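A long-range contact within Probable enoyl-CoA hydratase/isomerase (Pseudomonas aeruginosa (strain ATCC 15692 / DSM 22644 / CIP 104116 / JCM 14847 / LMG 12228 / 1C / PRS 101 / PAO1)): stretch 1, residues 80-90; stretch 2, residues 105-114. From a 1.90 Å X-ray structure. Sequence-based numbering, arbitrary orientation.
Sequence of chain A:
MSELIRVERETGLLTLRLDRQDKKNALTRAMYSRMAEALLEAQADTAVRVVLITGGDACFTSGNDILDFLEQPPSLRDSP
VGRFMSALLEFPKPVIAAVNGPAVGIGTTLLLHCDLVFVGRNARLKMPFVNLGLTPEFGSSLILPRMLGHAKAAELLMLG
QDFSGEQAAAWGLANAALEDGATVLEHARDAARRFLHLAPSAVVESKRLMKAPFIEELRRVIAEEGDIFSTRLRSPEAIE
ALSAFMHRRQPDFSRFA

Stretch 1, residues 80-90: PVGRFMSALLE
Stretch 2 105-114: GIGTTLLLHC

Residues 80-90 form a helix with phi near -60° and psi near -45° along most of its length, held by successive i to i+4 bonds from Phe84 N to Pro80 O (2.9 Å) through Glu90 N to Ser86 O (2.9 Å). At Glu90 the backbone relaxes to -92/0. The second stretch begins with Gly105 at the N-cap position, with phi/psi of 67/-126, a positive phi that favours glycine. Its carbonyl accepts from both Thr108 N (O to N, 2.9 Å) and Thr109 N (O to N, 3.0 Å), and Leu110 N reaches Ile106 O at 3.0 Å. The helix then tightens into a 3-10 segment over residues 110-113, where His113 N binds Leu110 O at 2.9 Å, before Cys114 leaves in an extended conformation (-94/155).

The two segments run in the same general direction, so that early residues face early and late face late. They draw together toward their C-terminal ends: the CA atoms of Met85 and Leu110 are 7.8 Å apart, those of Leu89 and His113 only 5.9 Å.

No direct hydrogen bond joins the stretches; the contact, 337 Å² in all, is mainly apolar packing. At its start, Ile106 (chi1 and chi2 both t) points toward the first helix and brings CD1 among three side chains, 4.0 Å from Val81 CG2, 4.1 Å from Met85 CG and 4.3 Å from Phe84 CE2. Val81 adopts p, and Met85 is m, t with chi3 at -112°, between wells. Phe84 (chi1 t, chi2 67°) presents its ring edge to Ile106 CD1 and also to Leu110 CD2, the latter 4.5 Å from Phe84 CE2.

One turn further along, Leu88 (t, p) points toward the second stretch and fits between Leu110 and His113. Its CD2 lies 4.0 Å from Leu110 CB and 3.9 Å from Leu110 O, while its CG lies 4.1 Å from His113 CB. The carbonyl is already engaged by His113 N, so the methyl packs against a satisfied acceptor. Leu110 itself is p, with chi2 at 87°.

Where the backbones are closest, Leu89 (t, p) leaves its helix sideways, but its end swings nearer, placing CD1 3.5 Å from His113 ND1 in an oblique approach to the imidazole. His113 (m, chi2 -88°) bonds through NE2 elsewhere in the structure. Polar linkage between the stretches comes from a water that lies within hydrogen-bonding distance of both backbone carbonyls, 2.8 Å from its O to Leu88 O and 2.9 Å from its O to His113 O.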

# COMPACT_ATOMS: atom_id res chain seq x y z
N PRO A 80 6.73 -8.39 10.51
CA PRO A 80 5.71 -7.34 10.56
C PRO A 80 5.23 -6.90 9.18
O PRO A 80 4.01 -6.78 8.97
CB PRO A 80 6.40 -6.20 11.32
CG PRO A 80 7.52 -6.92 12.14
CD PRO A 80 7.96 -8.03 11.24
N VAL A 81 6.12 -6.71 8.21
CA VAL A 81 5.63 -6.32 6.88
C VAL A 81 4.75 -7.42 6.29
O VAL A 81 3.67 -7.15 5.76
CB VAL A 81 6.80 -5.91 5.95
CG1 VAL A 81 7.68 -7.07 5.63
CG2 VAL A 81 6.24 -5.27 4.65
N GLY A 82 5.16 -8.67 6.44
CA GLY A 82 4.34 -9.76 5.95
C GLY A 82 2.97 -9.82 6.61
O GLY A 82 1.98 -10.15 5.96
N ARG A 83 2.91 -9.50 7.90
CA ARG A 83 1.63 -9.51 8.60
C ARG A 83 0.77 -8.33 8.17
O ARG A 83 -0.46 -8.46 8.04
CB ARG A 83 1.84 -9.49 10.12
CG ARG A 83 2.38 -10.82 10.66
CD ARG A 83 2.51 -10.88 12.20
NE ARG A 83 3.61 -10.10 12.76
CZ ARG A 83 4.86 -10.54 12.85
NH1 ARG A 83 5.16 -11.73 12.40
NH2 ARG A 83 5.80 -9.78 13.41
N PHE A 84 1.39 -7.17 7.90
CA PHE A 84 0.62 -6.07 7.33
C PHE A 84 0.07 -6.45 5.96
O PHE A 84 -1.11 -6.25 5.68
CB PHE A 84 1.44 -4.80 7.22
CG PHE A 84 0.78 -3.77 6.35
CD1 PHE A 84 -0.41 -3.16 6.77
CD2 PHE A 84 1.32 -3.43 5.12
CE1 PHE A 84 -1.03 -2.23 5.97
CE2 PHE A 84 0.71 -2.46 4.30
CZ PHE A 84 -0.47 -1.87 4.73
N MET A 85 0.91 -7.04 5.10
CA MET A 85 0.44 -7.43 3.77
C MET A 85 -0.73 -8.39 3.84
O MET A 85 -1.72 -8.24 3.10
CB MET A 85 1.58 -8.07 2.96
CG MET A 85 2.62 -7.08 2.41
SD MET A 85 3.87 -7.92 1.40
CE MET A 85 5.23 -7.71 2.47
N SER A 86 -0.61 -9.41 4.69
CA SER A 86 -1.65 -10.42 4.79
C SER A 86 -2.92 -9.80 5.31
O SER A 86 -4.01 -10.08 4.82
CB SER A 86 -1.21 -11.55 5.73
OG SER A 86 -1.85 -12.79 5.44
N ALA A 87 -2.78 -8.96 6.33
CA ALA A 87 -3.94 -8.30 6.92
C ALA A 87 -4.69 -7.43 5.89
O ALA A 87 -5.91 -7.53 5.76
CB ALA A 87 -3.52 -7.46 8.13
N LEU A 88 -3.99 -6.57 5.16
CA LEU A 88 -4.69 -5.76 4.16
C LEU A 88 -5.28 -6.64 3.05
O LEU A 88 -6.47 -6.55 2.72
CB LEU A 88 -3.74 -4.74 3.59
CG LEU A 88 -4.30 -3.72 2.59
CD1 LEU A 88 -5.36 -2.88 3.21
CD2 LEU A 88 -3.11 -2.90 2.12
N LEU A 89 -4.47 -7.54 2.51
CA LEU A 89 -4.97 -8.42 1.46
C LEU A 89 -6.26 -9.12 1.88
O LEU A 89 -7.21 -9.22 1.09
CB LEU A 89 -3.87 -9.43 1.13
CG LEU A 89 -4.24 -10.56 0.19
CD1 LEU A 89 -4.49 -9.99 -1.22
CD2 LEU A 89 -3.14 -11.57 0.20
N GLU A 90 -6.32 -9.59 3.11
CA GLU A 90 -7.48 -10.35 3.56
C GLU A 90 -8.54 -9.47 4.21
O GLU A 90 -9.58 -9.98 4.63
CB GLU A 90 -7.02 -11.47 4.53
CG GLU A 90 -5.84 -12.29 4.02
CD GLU A 90 -6.28 -13.40 3.07
OE1 GLU A 90 -7.50 -13.50 2.85
OE2 GLU A 90 -5.44 -14.17 2.56
N GLY A 105 7.42 2.19 -3.55
CA GLY A 105 7.58 0.80 -3.12
C GLY A 105 6.23 0.28 -2.67
O GLY A 105 5.25 0.35 -3.41
N ILE A 106 6.16 -0.24 -1.44
CA ILE A 106 4.88 -0.68 -0.89
C ILE A 106 3.91 0.49 -0.75
O ILE A 106 2.69 0.27 -0.57
CB ILE A 106 5.11 -1.41 0.46
CG1 ILE A 106 3.84 -2.18 0.89
CG2 ILE A 106 5.59 -0.45 1.52
CD1 ILE A 106 4.08 -3.34 1.86
N GLY A 107 4.40 1.73 -0.87
CA GLY A 107 3.49 2.89 -0.93
C GLY A 107 2.57 2.84 -2.13
O GLY A 107 1.39 3.21 -2.06
N THR A 108 3.08 2.33 -3.26
CA THR A 108 2.26 2.10 -4.44
C THR A 108 1.62 0.73 -4.40
O THR A 108 0.42 0.62 -4.65
CB THR A 108 3.11 2.27 -5.70
OG1 THR A 108 3.41 3.66 -5.84
CG2 THR A 108 2.37 1.76 -6.95
N THR A 109 2.38 -0.33 -4.07
CA THR A 109 1.77 -1.63 -4.24
C THR A 109 0.61 -1.85 -3.27
O THR A 109 -0.27 -2.66 -3.57
CB THR A 109 2.81 -2.79 -4.09
OG1 THR A 109 3.38 -2.77 -2.79
CG2 THR A 109 3.89 -2.65 -5.13
N LEU A 110 0.59 -1.22 -2.10
CA LEU A 110 -0.52 -1.51 -1.20
C LEU A 110 -1.82 -0.97 -1.77
O LEU A 110 -2.91 -1.51 -1.48
CB LEU A 110 -0.26 -0.93 0.17
CG LEU A 110 -0.33 0.58 0.38
CD1 LEU A 110 -1.81 0.99 0.70
CD2 LEU A 110 0.65 1.01 1.48
N LEU A 111 -1.71 0.07 -2.61
CA LEU A 111 -2.87 0.62 -3.30
C LEU A 111 -3.54 -0.41 -4.19
O LEU A 111 -4.74 -0.30 -4.48
CB LEU A 111 -2.42 1.82 -4.14
CG LEU A 111 -1.62 2.94 -3.46
CD1 LEU A 111 -1.23 4.04 -4.41
CD2 LEU A 111 -2.44 3.46 -2.29
N LEU A 112 -2.77 -1.41 -4.65
CA LEU A 112 -3.37 -2.48 -5.44
C LEU A 112 -4.32 -3.36 -4.63
O LEU A 112 -5.05 -4.14 -5.24
CB LEU A 112 -2.27 -3.34 -6.08
CG LEU A 112 -1.29 -2.53 -6.90
CD1 LEU A 112 -0.12 -3.40 -7.33
CD2 LEU A 112 -1.97 -1.89 -8.17
N HIS A 113 -4.37 -3.22 -3.31
CA HIS A 113 -5.28 -4.00 -2.46
C HIS A 113 -6.36 -3.12 -1.81
O HIS A 113 -7.13 -3.61 -0.97
CB HIS A 113 -4.46 -4.77 -1.40
CG HIS A 113 -3.37 -5.56 -2.02
ND1 HIS A 113 -3.56 -6.84 -2.47
CD2 HIS A 113 -2.10 -5.22 -2.35
CE1 HIS A 113 -2.45 -7.26 -3.06
NE2 HIS A 113 -1.55 -6.29 -3.00
N CYS A 114 -6.45 -1.86 -2.21
CA CYS A 114 -7.48 -1.00 -1.67
C CYS A 114 -8.68 -1.03 -2.60
O CYS A 114 -8.58 -1.32 -3.79
CB CYS A 114 -6.93 0.41 -1.50
SG CYS A 114 -5.62 0.62 -0.24
O HOH W 1 -8.30 -5.28 1.04